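Local atomic coordinates of AT-less polyketide synthase (Streptomyces platensis subsp. rosaceus, PDB entry 4TKT), a protein that probably catalyses the decarboxylative Claisen condensation that lengthens a polyketide chain, as a ketosynthase domain of the isomigrastatin assembly line. Residues T62-W66 with F230-R236; W66-L70 with V248-V253; F134-M138 with V182-S188; Y139-Y145 with L215-K221; P419-L424 with H435-D440. All blocks are in the same frame, centred on the assembly; numbering follows the deposited sequence.

The five contacts show how the chemistry of a contact follows the kind of element it joins, here in a thiolase-type ketosynthase. Contacts 2, 4 and 5 are buried, contacts 1 and 3 partly so. Contacts 3 and 5 belong to different parts of one mixed sheet: contact 3 is a single parallel bridge that passes into a tight turn, contact 5 an extended antiparallel pairing. Contact 2 joins a glycine-rich run to the approach of strand 252-260 in that sheet. Contact 1 and buried contact 4 are loop and helix-start packings rich in aromatic side chains. Contact 1 shares Trp-66 with contact 2, whose Glu-251 meets Ser-216 of contact 4; contacts 3 and 4 adjoin in sequence.

Contact 1: residues T62-W66 with F230-R236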
# COMPACT_ATOMS: atom_id res chain seq x y z
N THR A 62 -0.60 -15.93 -27.22
CA THR A 62 -1.47 -15.79 -26.05
C THR A 62 -2.81 -15.21 -26.47
O THR A 62 -2.89 -14.44 -27.43
CB THR A 62 -0.84 -14.91 -24.97
OG1 THR A 62 -1.72 -14.83 -23.84
CG2 THR A 62 -0.59 -13.50 -25.49
N TYR A 63 -3.87 -15.59 -25.76
CA TYR A 63 -5.22 -15.14 -26.11
C TYR A 63 -5.68 -14.02 -25.18
O TYR A 63 -6.80 -13.52 -25.30
CB TYR A 63 -6.20 -16.31 -26.08
CG TYR A 63 -6.28 -17.01 -24.74
CD1 TYR A 63 -5.35 -17.97 -24.38
CD2 TYR A 63 -7.29 -16.70 -23.84
CE1 TYR A 63 -5.42 -18.61 -23.16
CE2 TYR A 63 -7.37 -17.33 -22.62
CZ TYR A 63 -6.43 -18.29 -22.28
OH TYR A 63 -6.52 -18.92 -21.06
N SER A 64 -4.81 -13.62 -24.26
CA SER A 64 -5.09 -12.50 -23.38
C SER A 64 -4.34 -11.26 -23.84
O SER A 64 -3.16 -11.34 -24.21
CB SER A 64 -4.71 -12.83 -21.94
OG SER A 64 -4.86 -11.70 -21.10
N LYS A 65 -5.02 -10.12 -23.83
CA LYS A 65 -4.38 -8.86 -24.21
C LYS A 65 -4.79 -7.74 -23.26
O LYS A 65 -4.72 -6.56 -23.61
CB LYS A 65 -4.74 -8.49 -25.65
CG LYS A 65 -6.23 -8.31 -25.90
CD LYS A 65 -6.48 -7.81 -27.31
CE LYS A 65 -7.95 -7.48 -27.53
NZ LYS A 65 -8.18 -6.85 -28.86
N TRP A 66 -5.21 -8.11 -22.06
CA TRP A 66 -5.68 -7.14 -21.07
C TRP A 66 -4.86 -7.20 -19.79
O TRP A 66 -4.13 -8.16 -19.55
CB TRP A 66 -7.15 -7.39 -20.76
CG TRP A 66 -8.03 -7.38 -21.97
CD1 TRP A 66 -8.64 -6.30 -22.53
CD2 TRP A 66 -8.39 -8.51 -22.77
NE1 TRP A 66 -9.37 -6.68 -23.63
CE2 TRP A 66 -9.23 -8.04 -23.80
CE3 TRP A 66 -8.09 -9.87 -22.72
CZ2 TRP A 66 -9.77 -8.88 -24.77
CZ3 TRP A 66 -8.63 -10.71 -23.68
CH2 TRP A 66 -9.46 -10.21 -24.69
N PHE A 230 -4.51 -20.15 -18.01
CA PHE A 230 -4.92 -19.51 -16.77
C PHE A 230 -5.65 -18.20 -17.04
O PHE A 230 -6.35 -17.68 -16.18
CB PHE A 230 -3.71 -19.24 -15.87
CG PHE A 230 -2.95 -20.47 -15.48
CD1 PHE A 230 -3.51 -21.42 -14.65
CD2 PHE A 230 -1.65 -20.66 -15.93
CE1 PHE A 230 -2.81 -22.56 -14.29
CE2 PHE A 230 -0.94 -21.79 -15.58
CZ PHE A 230 -1.52 -22.74 -14.75
N ALA A 231 -5.47 -17.66 -18.24
CA ALA A 231 -6.04 -16.36 -18.59
C ALA A 231 -7.51 -16.47 -18.96
O ALA A 231 -7.94 -17.45 -19.56
CB ALA A 231 -5.25 -15.74 -19.73
N SER A 232 -8.28 -15.45 -18.59
CA SER A 232 -9.69 -15.38 -18.97
C SER A 232 -9.84 -14.83 -20.38
O SER A 232 -9.05 -14.00 -20.83
CB SER A 232 -10.48 -14.52 -17.97
OG SER A 232 -9.89 -13.24 -17.82
N SER A 233 -10.87 -15.29 -21.08
CA SER A 233 -11.07 -14.92 -22.48
C SER A 233 -11.44 -13.46 -22.69
O SER A 233 -11.32 -12.94 -23.80
CB SER A 233 -12.16 -15.81 -23.09
OG SER A 233 -11.80 -17.17 -23.02
N ASP A 234 -11.89 -12.80 -21.62
CA ASP A 234 -12.37 -11.42 -21.72
C ASP A 234 -11.51 -10.45 -20.91
O ASP A 234 -11.87 -9.28 -20.77
CB ASP A 234 -13.82 -11.34 -21.26
CG ASP A 234 -13.99 -11.69 -19.79
OD1 ASP A 234 -13.11 -12.38 -19.24
OD2 ASP A 234 -15.01 -11.29 -19.20
N GLY A 235 -10.40 -10.93 -20.38
CA GLY A 235 -9.48 -10.10 -19.63
C GLY A 235 -10.08 -9.49 -18.38
O GLY A 235 -9.74 -8.37 -18.00
N ARG A 236 -10.97 -10.24 -17.74
CA ARG A 236 -11.61 -9.77 -16.52
C ARG A 236 -11.57 -10.84 -15.44
O ARG A 236 -11.55 -12.03 -15.74
CB ARG A 236 -13.07 -9.38 -16.80
CG ARG A 236 -13.23 -8.19 -17.73
CD ARG A 236 -12.55 -6.95 -17.17
NE ARG A 236 -12.89 -5.74 -17.92
CZ ARG A 236 -12.34 -5.39 -19.08
NH1 ARG A 236 -11.44 -6.17 -19.65
NH2 ARG A 236 -12.70 -4.27 -19.67
O HOH W 1 -6.94 -12.42 -19.16
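Two irregular loops pack side by side here, well out from the centre of the chain: residues 62-66, leading into short strand 66-67, lie against residues 230-236, which follow helix 220-227. One direct hydrogen bond joins them, from Tyr-63 OH to Ala-231 O at a short 2.5 Å, and the Ala-231 methyl sits beside the phenol, its CB 3.8 Å from Tyr-63 CZ and 3.7 Å from Ser-64 CB. Between the loops, water 1 accepts from Ser-64 OG (2.9 Å) and donates to Ser-232 O (3.1 Å), filling a gap that the direct contacts leave. Much of the remaining contact belongs to Trp-66, whose indole covers the type I turn from Ser-232 to Gly-235. Asp-234 C lies over a ring face, 3.9 Å from Trp-66 CE3, and Gly-235 CA comes within 3.4 Å of that CE3 atom. Glycine suits this position twice over: its phi is +62°, and a CB would run into Trp-66 CG. Asp-234 and Arg-236 direct their charges outside the pair, in salt bridges to Arg-238 and Asp-36. A type I turn closed by a positive-phi glycine, under an indole, thus joins two connections of the N-terminal half of the ketosynthase.

Contact 2: residues W66-L70 with V248-V253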
# COMPACT_ATOMS: atom_id res chain seq x y z
N TRP A 66 -5.21 -8.11 -22.06
CA TRP A 66 -5.68 -7.14 -21.07
C TRP A 66 -4.86 -7.20 -19.79
O TRP A 66 -4.13 -8.16 -19.55
CB TRP A 66 -7.15 -7.39 -20.76
CG TRP A 66 -8.03 -7.38 -21.97
CD1 TRP A 66 -8.64 -6.30 -22.53
CD2 TRP A 66 -8.39 -8.51 -22.77
NE1 TRP A 66 -9.37 -6.68 -23.63
CE2 TRP A 66 -9.23 -8.04 -23.80
CE3 TRP A 66 -8.09 -9.87 -22.72
CZ2 TRP A 66 -9.77 -8.88 -24.77
CZ3 TRP A 66 -8.63 -10.71 -23.68
CH2 TRP A 66 -9.46 -10.21 -24.69
N GLY A 67 -5.00 -6.16 -18.97
CA GLY A 67 -4.33 -6.13 -17.68
C GLY A 67 -4.63 -4.88 -16.88
O GLY A 67 -5.10 -3.88 -17.42
N GLY A 68 -4.37 -4.94 -15.58
CA GLY A 68 -4.45 -3.77 -14.73
C GLY A 68 -3.06 -3.17 -14.65
O GLY A 68 -2.16 -3.76 -14.06
N PHE A 69 -2.88 -2.00 -15.27
CA PHE A 69 -1.54 -1.44 -15.41
C PHE A 69 -1.34 -0.15 -14.65
O PHE A 69 -2.23 0.69 -14.58
CB PHE A 69 -1.23 -1.21 -16.89
CG PHE A 69 -1.06 -2.47 -17.68
CD1 PHE A 69 0.15 -3.14 -17.68
CD2 PHE A 69 -2.11 -3.00 -18.41
CE1 PHE A 69 0.32 -4.30 -18.40
CE2 PHE A 69 -1.95 -4.16 -19.14
CZ PHE A 69 -0.73 -4.81 -19.13
N LEU A 70 -0.14 -0.00 -14.08
CA LEU A 70 0.28 1.26 -13.51
C LEU A 70 0.74 2.19 -14.64
O LEU A 70 0.89 1.76 -15.78
CB LEU A 70 1.42 1.05 -12.51
CG LEU A 70 1.11 0.16 -11.31
CD1 LEU A 70 2.26 0.20 -10.31
CD2 LEU A 70 -0.19 0.58 -10.65
N VAL A 248 -7.19 -12.02 -15.05
CA VAL A 248 -6.41 -11.04 -15.79
C VAL A 248 -5.36 -10.45 -14.85
O VAL A 248 -5.68 -10.01 -13.75
CB VAL A 248 -7.30 -9.92 -16.39
CG1 VAL A 248 -8.13 -9.24 -15.32
CG2 VAL A 248 -6.46 -8.91 -17.14
N PRO A 249 -4.08 -10.48 -15.26
CA PRO A 249 -3.01 -10.00 -14.39
C PRO A 249 -3.07 -8.49 -14.17
O PRO A 249 -3.51 -7.76 -15.06
CB PRO A 249 -1.74 -10.40 -15.15
CG PRO A 249 -2.16 -10.49 -16.57
CD PRO A 249 -3.57 -11.00 -16.54
N GLY A 250 -2.63 -8.05 -13.00
CA GLY A 250 -2.63 -6.63 -12.68
C GLY A 250 -1.35 -6.20 -11.98
O GLY A 250 -0.69 -7.01 -11.33
N GLU A 251 -1.01 -4.92 -12.13
CA GLU A 251 0.17 -4.35 -11.49
C GLU A 251 -0.20 -3.63 -10.21
O GLU A 251 -1.30 -3.10 -10.09
CB GLU A 251 0.89 -3.39 -12.44
CG GLU A 251 1.56 -4.05 -13.62
CD GLU A 251 2.25 -3.05 -14.53
OE1 GLU A 251 1.76 -1.90 -14.62
OE2 GLU A 251 3.27 -3.41 -15.14
N GLY A 252 0.72 -3.59 -9.25
CA GLY A 252 0.45 -2.90 -8.00
C GLY A 252 1.61 -2.88 -7.02
O GLY A 252 2.42 -3.80 -6.97
N VAL A 253 1.69 -1.80 -6.25
CA VAL A 253 2.67 -1.67 -5.18
C VAL A 253 1.99 -1.12 -3.94
O VAL A 253 1.31 -0.09 -4.02
CB VAL A 253 3.84 -0.74 -5.56
CG1 VAL A 253 4.96 -0.88 -4.54
CG2 VAL A 253 4.36 -1.05 -6.95
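Glu-251 supplies the most telling polar link, its carboxylate OE1 accepting from Leu-70 N at 2.7 Å, while OE2 is engaged by Arg-45 in a salt bridge and by Ser-216 N. The backbones add two more hydrogen bonds, Gly-68 N to Pro-249 O (3.0 Å) and Glu-251 N to Gly-68 O (2.5 Å). Together these two form a single bridge between segments that run within 7° of parallel, with Gly-68 CA only 4.0 Å from Gly-250 CA. So close an approach lets CA hydrogens reach carbonyls, Gly-67 CA to Pro-249 O and Gly-250 CA to Gly-68 O, both at 3.2 Å. A CB on Gly-67 would be tight against Pro-249 O and collide with Phe-69 CE2. Apolar packing finishes the two ends: Trp-66 CB meets Val-248 CG2 at 4.0 Å, and Leu-70 CD1 meets Val-253 CG2 at 4.2 Å near helix 93-109. The general lesson is that a carboxylate can be buried when backbone amides and an arginine satisfy it.

Contact 3: residues F134-M138 with V182-S188; sequences FAGAM and VDTMCAS
The backbone pairing is a parallel bridge between Gly-136, near the end of strand 129-136, and Val-182, CA to CA 5.0 Å. Val-182 N donates to Ala-135 O at 2.8 Å and Ala-137 N to Val-182 O at 3.3 Å. Asp-183 (chi1 t) makes an Asx turn, OD1 accepting from Met-185 N at 2.9 Å, and Ser-188 OG accepts from Thr-184 N (3.0 Å) and donates to Met-185 O (2.6 Å). Met-185 has phi/psi of 59/-127°, and a 3-10 turn at 186-187 follows. In packing, selenomethionine Met-138 (p, t, m) places SE 3.6 Å from Met-185 CA and CE 3.9 Å from Met-185 CB. Ser-188 CB lies 3.8 Å from Gly-136 CA, and a CB on Gly-136 would collide with Ser-188 C. The DTMCAS sequence matches the elbow that carries the nucleophilic cysteine in ketosynthases, so Cys-186 probably fills that role, with His-361 touching it. Val-182 packs on helix 188-202 and Ala-135 on helix 163-173, strand 208-214 flanking strand 129-136 across from 179-182.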
# COMPACT_ATOMS: atom_id res chain seq x y z
N PHE A 134 9.40 -6.42 5.35
CA PHE A 134 8.91 -7.70 4.85
C PHE A 134 8.17 -7.48 3.55
O PHE A 134 7.06 -6.95 3.53
CB PHE A 134 8.00 -8.36 5.88
CG PHE A 134 8.67 -8.64 7.19
CD1 PHE A 134 8.76 -7.66 8.16
CD2 PHE A 134 9.23 -9.88 7.45
CE1 PHE A 134 9.38 -7.91 9.36
CE2 PHE A 134 9.86 -10.14 8.65
CZ PHE A 134 9.93 -9.15 9.61
N ALA A 135 8.79 -7.90 2.45
CA ALA A 135 8.24 -7.66 1.13
C ALA A 135 7.80 -8.95 0.46
O ALA A 135 8.45 -9.99 0.61
CB ALA A 135 9.25 -6.93 0.26
N GLY A 136 6.70 -8.89 -0.28
CA GLY A 136 6.24 -10.03 -1.05
C GLY A 136 6.35 -9.76 -2.53
O GLY A 136 5.87 -8.74 -3.02
N ALA A 137 6.99 -10.68 -3.25
CA ALA A 137 7.11 -10.58 -4.70
C ALA A 137 7.35 -11.97 -5.28
O ALA A 137 7.86 -12.84 -4.58
CB ALA A 137 8.22 -9.63 -5.09
N MSE A 138 7.01 -12.17 -6.55
CA MSE A 138 7.15 -13.49 -7.14
C MSE A 138 7.79 -13.51 -8.53
O MSE A 138 8.19 -14.57 -9.01
CB MSE A 138 5.78 -14.18 -7.21
CG MSE A 138 4.76 -13.47 -8.09
SE MSE A 138 3.08 -14.48 -8.23
CE MSE A 138 3.73 -16.05 -9.18
N VAL A 182 9.70 -12.45 0.70
CA VAL A 182 9.11 -13.78 0.66
C VAL A 182 8.33 -14.02 -0.62
O VAL A 182 7.68 -13.11 -1.14
CB VAL A 182 8.18 -14.03 1.86
CG1 VAL A 182 8.98 -14.07 3.14
CG2 VAL A 182 7.11 -12.96 1.93
N ASP A 183 8.42 -15.24 -1.12
CA ASP A 183 7.65 -15.64 -2.28
C ASP A 183 6.75 -16.82 -1.94
O ASP A 183 7.23 -17.92 -1.66
CB ASP A 183 8.56 -15.98 -3.46
CG ASP A 183 7.79 -16.31 -4.72
OD1 ASP A 183 6.57 -16.06 -4.76
OD2 ASP A 183 8.40 -16.83 -5.68
N THR A 184 5.45 -16.58 -1.93
CA THR A 184 4.46 -17.64 -1.85
C THR A 184 3.43 -17.40 -2.94
O THR A 184 2.25 -17.72 -2.79
CB THR A 184 3.77 -17.69 -0.47
OG1 THR A 184 3.13 -16.43 -0.21
CG2 THR A 184 4.78 -17.97 0.62
N MSE A 185 3.90 -16.81 -4.03
CA MSE A 185 3.07 -16.44 -5.18
C MSE A 185 1.96 -15.47 -4.79
O MSE A 185 2.22 -14.43 -4.19
CB MSE A 185 2.49 -17.69 -5.84
CG MSE A 185 3.53 -18.77 -6.12
SE MSE A 185 3.00 -19.98 -7.55
CE MSE A 185 4.35 -21.37 -7.31
N CYS A 186 0.72 -15.82 -5.14
CA CYS A 186 -0.42 -14.92 -4.95
C CYS A 186 -0.62 -14.50 -3.50
O CYS A 186 -1.23 -13.47 -3.22
CB CYS A 186 -1.70 -15.58 -5.48
SG CYS A 186 -1.56 -16.31 -7.14
N ALA A 187 -0.11 -15.31 -2.57
CA ALA A 187 -0.30 -15.04 -1.15
C ALA A 187 0.89 -14.31 -0.53
O ALA A 187 0.97 -14.17 0.69
CB ALA A 187 -0.55 -16.35 -0.41
N SER A 188 1.81 -13.84 -1.37
CA SER A 188 3.08 -13.28 -0.88
C SER A 188 2.91 -12.11 0.09
O SER A 188 3.48 -12.13 1.18
CB SER A 188 3.95 -12.85 -2.06
OG SER A 188 4.36 -13.98 -2.81

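Contact 4: residues Y139-Y145 with L215-K221; sequences YSEYQLY and LSVHPGK
Tyr-145 (chi1 -80°) presents a ring face to the edge of His-218, centroids 4.8 Å apart and planes at 61°, and its OH donates to Val-217 O at 2.5 Å. His-218 (chi1 t) also receives Leu-144 CD1 over a ring face, 3.9 Å from the centroid. Its ND1 accepts from Gly-220 N (3.0 Å), capping helix 220-227, while NE2 pairs with Glu-148. Residues 139-141 are loop leading into helix 142-151; CA atoms of Glu-141 and His-218 lie 6.1 Å apart. Glu-141 (m, t) reaches into segment 215-221, CB 3.8 Å from Val-217 CG2, and water 2 donates to its OE1 and to Leu-215 O, both at 2.9 Å. Lys-221 (t, t, m, t) bends back: NZ donates to Leu-215 O (3.1 Å) and Ser-216 OG (2.9 Å) and makes an off-centre cation-pi contact 4.4 Å from the Tyr-139 ring centroid, with CE over that face at 3.8 Å. Two strand-to-helix connections thus pack at their helix starts, beyond neighbouring parallel strands 129-136 and 208-214 of the thiolase-type core.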
# COMPACT_ATOMS: atom_id res chain seq x y z
N TYR A 139 7.89 -12.35 -9.18
CA TYR A 139 8.46 -12.29 -10.53
C TYR A 139 9.78 -11.54 -10.58
O TYR A 139 9.94 -10.50 -9.94
CB TYR A 139 7.48 -11.64 -11.50
CG TYR A 139 6.24 -12.45 -11.79
CD1 TYR A 139 6.32 -13.62 -12.53
CD2 TYR A 139 5.00 -12.03 -11.34
CE1 TYR A 139 5.18 -14.36 -12.81
CE2 TYR A 139 3.86 -12.77 -11.61
CZ TYR A 139 3.96 -13.93 -12.35
OH TYR A 139 2.83 -14.68 -12.62
N SER A 140 10.72 -12.07 -11.36
CA SER A 140 11.96 -11.37 -11.67
C SER A 140 12.13 -11.28 -13.18
O SER A 140 13.03 -11.90 -13.75
CB SER A 140 13.16 -12.08 -11.05
OG SER A 140 13.14 -11.97 -9.64
N GLU A 141 11.27 -10.50 -13.82
CA GLU A 141 11.19 -10.47 -15.28
C GLU A 141 12.14 -9.49 -15.95
O GLU A 141 12.57 -9.74 -17.08
CB GLU A 141 9.76 -10.15 -15.71
CG GLU A 141 8.77 -11.25 -15.42
CD GLU A 141 7.40 -10.95 -15.99
OE1 GLU A 141 6.90 -9.81 -15.78
OE2 GLU A 141 6.83 -11.83 -16.66
N TYR A 142 12.46 -8.39 -15.28
CA TYR A 142 13.34 -7.36 -15.84
C TYR A 142 14.65 -8.00 -16.32
O TYR A 142 15.15 -7.70 -17.40
CB TYR A 142 13.62 -6.28 -14.80
CG TYR A 142 14.03 -4.94 -15.36
CD1 TYR A 142 13.25 -4.29 -16.31
CD2 TYR A 142 15.19 -4.31 -14.93
CE1 TYR A 142 13.62 -3.06 -16.82
CE2 TYR A 142 15.57 -3.08 -15.43
CZ TYR A 142 14.78 -2.46 -16.37
OH TYR A 142 15.15 -1.23 -16.87
N GLN A 143 15.15 -8.90 -15.49
CA GLN A 143 16.28 -9.77 -15.79
C GLN A 143 16.30 -10.33 -17.22
O GLN A 143 17.36 -10.42 -17.85
CB GLN A 143 16.26 -10.92 -14.78
CG GLN A 143 17.56 -11.67 -14.60
CD GLN A 143 17.42 -12.75 -13.56
OE1 GLN A 143 16.31 -13.06 -13.12
NE2 GLN A 143 18.54 -13.34 -13.16
N LEU A 144 15.13 -10.71 -17.72
CA LEU A 144 15.02 -11.36 -19.03
C LEU A 144 15.44 -10.45 -20.17
O LEU A 144 15.96 -10.92 -21.19
CB LEU A 144 13.59 -11.85 -19.25
CG LEU A 144 13.08 -12.86 -18.23
CD1 LEU A 144 11.58 -13.05 -18.36
CD2 LEU A 144 13.80 -14.18 -18.40
N TYR A 145 15.21 -9.15 -20.01
CA TYR A 145 15.58 -8.19 -21.04
C TYR A 145 17.08 -8.19 -21.28
O TYR A 145 17.54 -8.15 -22.42
CB TYR A 145 15.08 -6.79 -20.67
CG TYR A 145 13.62 -6.58 -20.96
CD1 TYR A 145 13.09 -6.88 -22.21
CD2 TYR A 145 12.75 -6.10 -19.99
CE1 TYR A 145 11.75 -6.69 -22.49
CE2 TYR A 145 11.41 -5.91 -20.26
CZ TYR A 145 10.92 -6.21 -21.51
OH TYR A 145 9.58 -6.02 -21.78
N LEU A 215 4.71 -6.29 -10.91
CA LEU A 215 4.67 -5.56 -12.17
C LEU A 215 4.63 -6.50 -13.37
O LEU A 215 5.08 -7.65 -13.28
CB LEU A 215 5.87 -4.61 -12.29
CG LEU A 215 5.99 -3.54 -11.21
CD1 LEU A 215 7.21 -2.66 -11.44
CD2 LEU A 215 4.72 -2.69 -11.14
N SER A 216 4.09 -6.02 -14.48
CA SER A 216 4.07 -6.79 -15.71
C SER A 216 4.95 -6.12 -16.76
O SER A 216 4.46 -5.41 -17.63
CB SER A 216 2.64 -6.94 -16.24
OG SER A 216 1.81 -7.63 -15.31
N VAL A 217 6.25 -6.36 -16.67
CA VAL A 217 7.21 -5.62 -17.48
C VAL A 217 7.65 -6.39 -18.73
O VAL A 217 8.36 -5.85 -19.58
CB VAL A 217 8.46 -5.26 -16.66
CG1 VAL A 217 8.06 -4.65 -15.33
CG2 VAL A 217 9.31 -6.49 -16.43
N HIS A 218 7.23 -7.64 -18.84
CA HIS A 218 7.71 -8.52 -19.90
C HIS A 218 6.55 -9.36 -20.47
O HIS A 218 5.66 -9.77 -19.74
CB HIS A 218 8.82 -9.42 -19.36
CG HIS A 218 9.62 -10.11 -20.42
ND1 HIS A 218 9.31 -11.36 -20.89
CD2 HIS A 218 10.74 -9.72 -21.08
CE1 HIS A 218 10.19 -11.72 -21.81
NE2 HIS A 218 11.07 -10.74 -21.94
N PRO A 219 6.57 -9.61 -21.79
CA PRO A 219 5.48 -10.37 -22.42
C PRO A 219 5.44 -11.84 -22.00
O PRO A 219 4.42 -12.50 -22.19
CB PRO A 219 5.79 -10.24 -23.92
CG PRO A 219 7.24 -9.93 -23.99
CD PRO A 219 7.53 -9.10 -22.78
N GLY A 220 6.54 -12.34 -21.44
CA GLY A 220 6.64 -13.74 -21.05
C GLY A 220 5.51 -14.23 -20.17
O GLY A 220 4.99 -15.33 -20.37
N LYS A 221 5.11 -13.40 -19.21
CA LYS A 221 4.03 -13.75 -18.30
C LYS A 221 2.74 -14.05 -19.06
O LYS A 221 1.97 -14.93 -18.68
CB LYS A 221 3.79 -12.62 -17.30
CG LYS A 221 2.66 -12.89 -16.31
CD LYS A 221 2.25 -11.63 -15.57
CE LYS A 221 3.39 -11.07 -14.73
NZ LYS A 221 2.97 -9.87 -13.96
O HOH W 2 7.91 -8.37 -13.52

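Contact 5: residues P419-L424 with H435-D440; sequences PRLGGL and HVVVED
Pro-419, at the open end of the hairpin, sets its CB 3.4 Å from Asp-440 OD1 and 3.5 Å from Glu-439 OE1. Arg-420 follows with a weak hydrogen bond from N to Asp-440 OD1 (2.8 Å), a carbonyl that accepts from Asp-440 N (3.3 Å), and a salt bridge whose NE to Asp-440 OD2 hydrogen bond is weak (3.4 Å); the main salt-bridge partner of Asp-440 is Arg-414. At Leu-421 the regular strand begins, in a non-hydrogen-bonded pair with Glu-439 (CA to CA 4.5 Å). Its t, p rotamer brings CD1 4.2 Å from Val-437 CG1. Gly-422 forms a hydrogen-bonded pair with Val-438, N to O 2.8 Å and O to N 3.0 Å. Gly-423 faces Val-437 without such bonds at CA to CA 4.8 Å; a CB there would strike His-435 NE2. Leu-424 (t, p) pairs with Val-436, N to O 2.9 Å and O to N 2.8 Å. The strand axes pass at 4.8 Å and 162°, an antiparallel hairpin whose two kinds of pair take turns. In the central sheet, strand 317-319 borders 421-427 and strand 273-282 borders 432-439; Leu-424 and Val-438 face helix 366-380, whereas His-435 and Val-437 pack on helix 294-308.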
# COMPACT_ATOMS: atom_id res chain seq x y z
N PRO A 419 -16.03 -2.53 17.36
CA PRO A 419 -15.26 -2.33 16.13
C PRO A 419 -15.83 -3.12 14.96
O PRO A 419 -16.31 -4.23 15.16
CB PRO A 419 -13.86 -2.85 16.50
CG PRO A 419 -13.81 -2.80 17.99
CD PRO A 419 -15.21 -3.08 18.45
N ARG A 420 -15.79 -2.53 13.77
CA ARG A 420 -16.15 -3.26 12.56
C ARG A 420 -15.11 -4.35 12.33
O ARG A 420 -13.92 -4.12 12.51
CB ARG A 420 -16.25 -2.31 11.36
CG ARG A 420 -17.56 -1.54 11.29
CD ARG A 420 -17.58 -0.59 10.10
NE ARG A 420 -17.18 0.77 10.48
CZ ARG A 420 -18.04 1.77 10.67
NH1 ARG A 420 -17.59 2.97 11.02
NH2 ARG A 420 -19.34 1.58 10.50
N LEU A 421 -15.57 -5.53 11.95
CA LEU A 421 -14.69 -6.69 11.84
C LEU A 421 -14.65 -7.23 10.41
O LEU A 421 -15.69 -7.42 9.78
CB LEU A 421 -15.15 -7.79 12.81
CG LEU A 421 -14.16 -8.91 13.12
CD1 LEU A 421 -12.87 -8.34 13.69
CD2 LEU A 421 -14.79 -9.89 14.10
N GLY A 422 -13.44 -7.47 9.91
CA GLY A 422 -13.28 -7.93 8.55
C GLY A 422 -12.29 -9.07 8.38
O GLY A 422 -11.43 -9.29 9.24
N GLY A 423 -12.42 -9.79 7.28
CA GLY A 423 -11.53 -10.89 6.95
C GLY A 423 -10.96 -10.75 5.56
O GLY A 423 -11.62 -10.23 4.65
N LEU A 424 -9.73 -11.22 5.37
CA LEU A 424 -9.04 -11.05 4.10
C LEU A 424 -8.30 -12.33 3.71
O LEU A 424 -7.47 -12.83 4.47
CB LEU A 424 -8.06 -9.88 4.19
CG LEU A 424 -7.05 -9.68 3.06
CD1 LEU A 424 -7.75 -9.32 1.76
CD2 LEU A 424 -6.05 -8.60 3.45
N HIS A 435 -4.82 -16.01 5.55
CA HIS A 435 -5.99 -15.24 5.96
C HIS A 435 -5.61 -14.26 7.06
O HIS A 435 -4.86 -14.60 7.98
CB HIS A 435 -7.11 -16.15 6.42
CG HIS A 435 -8.43 -15.46 6.58
ND1 HIS A 435 -9.31 -15.28 5.54
CD2 HIS A 435 -9.01 -14.89 7.67
CE1 HIS A 435 -10.38 -14.64 5.97
NE2 HIS A 435 -10.22 -14.39 7.26
N VAL A 436 -6.11 -13.03 6.95
CA VAL A 436 -5.81 -11.99 7.92
C VAL A 436 -7.11 -11.41 8.48
O VAL A 436 -8.06 -11.17 7.74
CB VAL A 436 -4.96 -10.87 7.28
CG1 VAL A 436 -4.77 -9.72 8.26
CG2 VAL A 436 -3.62 -11.41 6.84
N VAL A 437 -7.13 -11.20 9.79
CA VAL A 437 -8.31 -10.67 10.47
C VAL A 437 -8.07 -9.26 10.99
O VAL A 437 -7.19 -9.04 11.82
CB VAL A 437 -8.73 -11.56 11.65
CG1 VAL A 437 -9.97 -11.01 12.32
CG2 VAL A 437 -8.96 -12.99 11.18
N VAL A 438 -8.85 -8.30 10.50
CA VAL A 438 -8.67 -6.91 10.90
C VAL A 438 -9.95 -6.29 11.47
O VAL A 438 -11.06 -6.64 11.09
CB VAL A 438 -8.18 -6.03 9.72
CG1 VAL A 438 -6.91 -6.60 9.13
CG2 VAL A 438 -9.25 -5.90 8.66
N GLU A 439 -9.76 -5.36 12.40
CA GLU A 439 -10.85 -4.54 12.92
C GLU A 439 -10.39 -3.09 12.97
O GLU A 439 -9.19 -2.82 13.08
CB GLU A 439 -11.28 -5.01 14.30
CG GLU A 439 -10.19 -4.91 15.36
CD GLU A 439 -10.68 -5.22 16.76
OE1 GLU A 439 -11.83 -5.70 16.89
OE2 GLU A 439 -9.92 -4.99 17.72
N ASP A 440 -11.32 -2.14 12.87
CA ASP A 440 -10.93 -0.74 12.99
C ASP A 440 -10.70 -0.38 14.46
O ASP A 440 -10.89 -1.21 15.35
CB ASP A 440 -11.97 0.19 12.36
CG ASP A 440 -13.37 -0.06 12.88
OD1 ASP A 440 -13.54 -0.89 13.79
OD2 ASP A 440 -14.31 0.60 12.36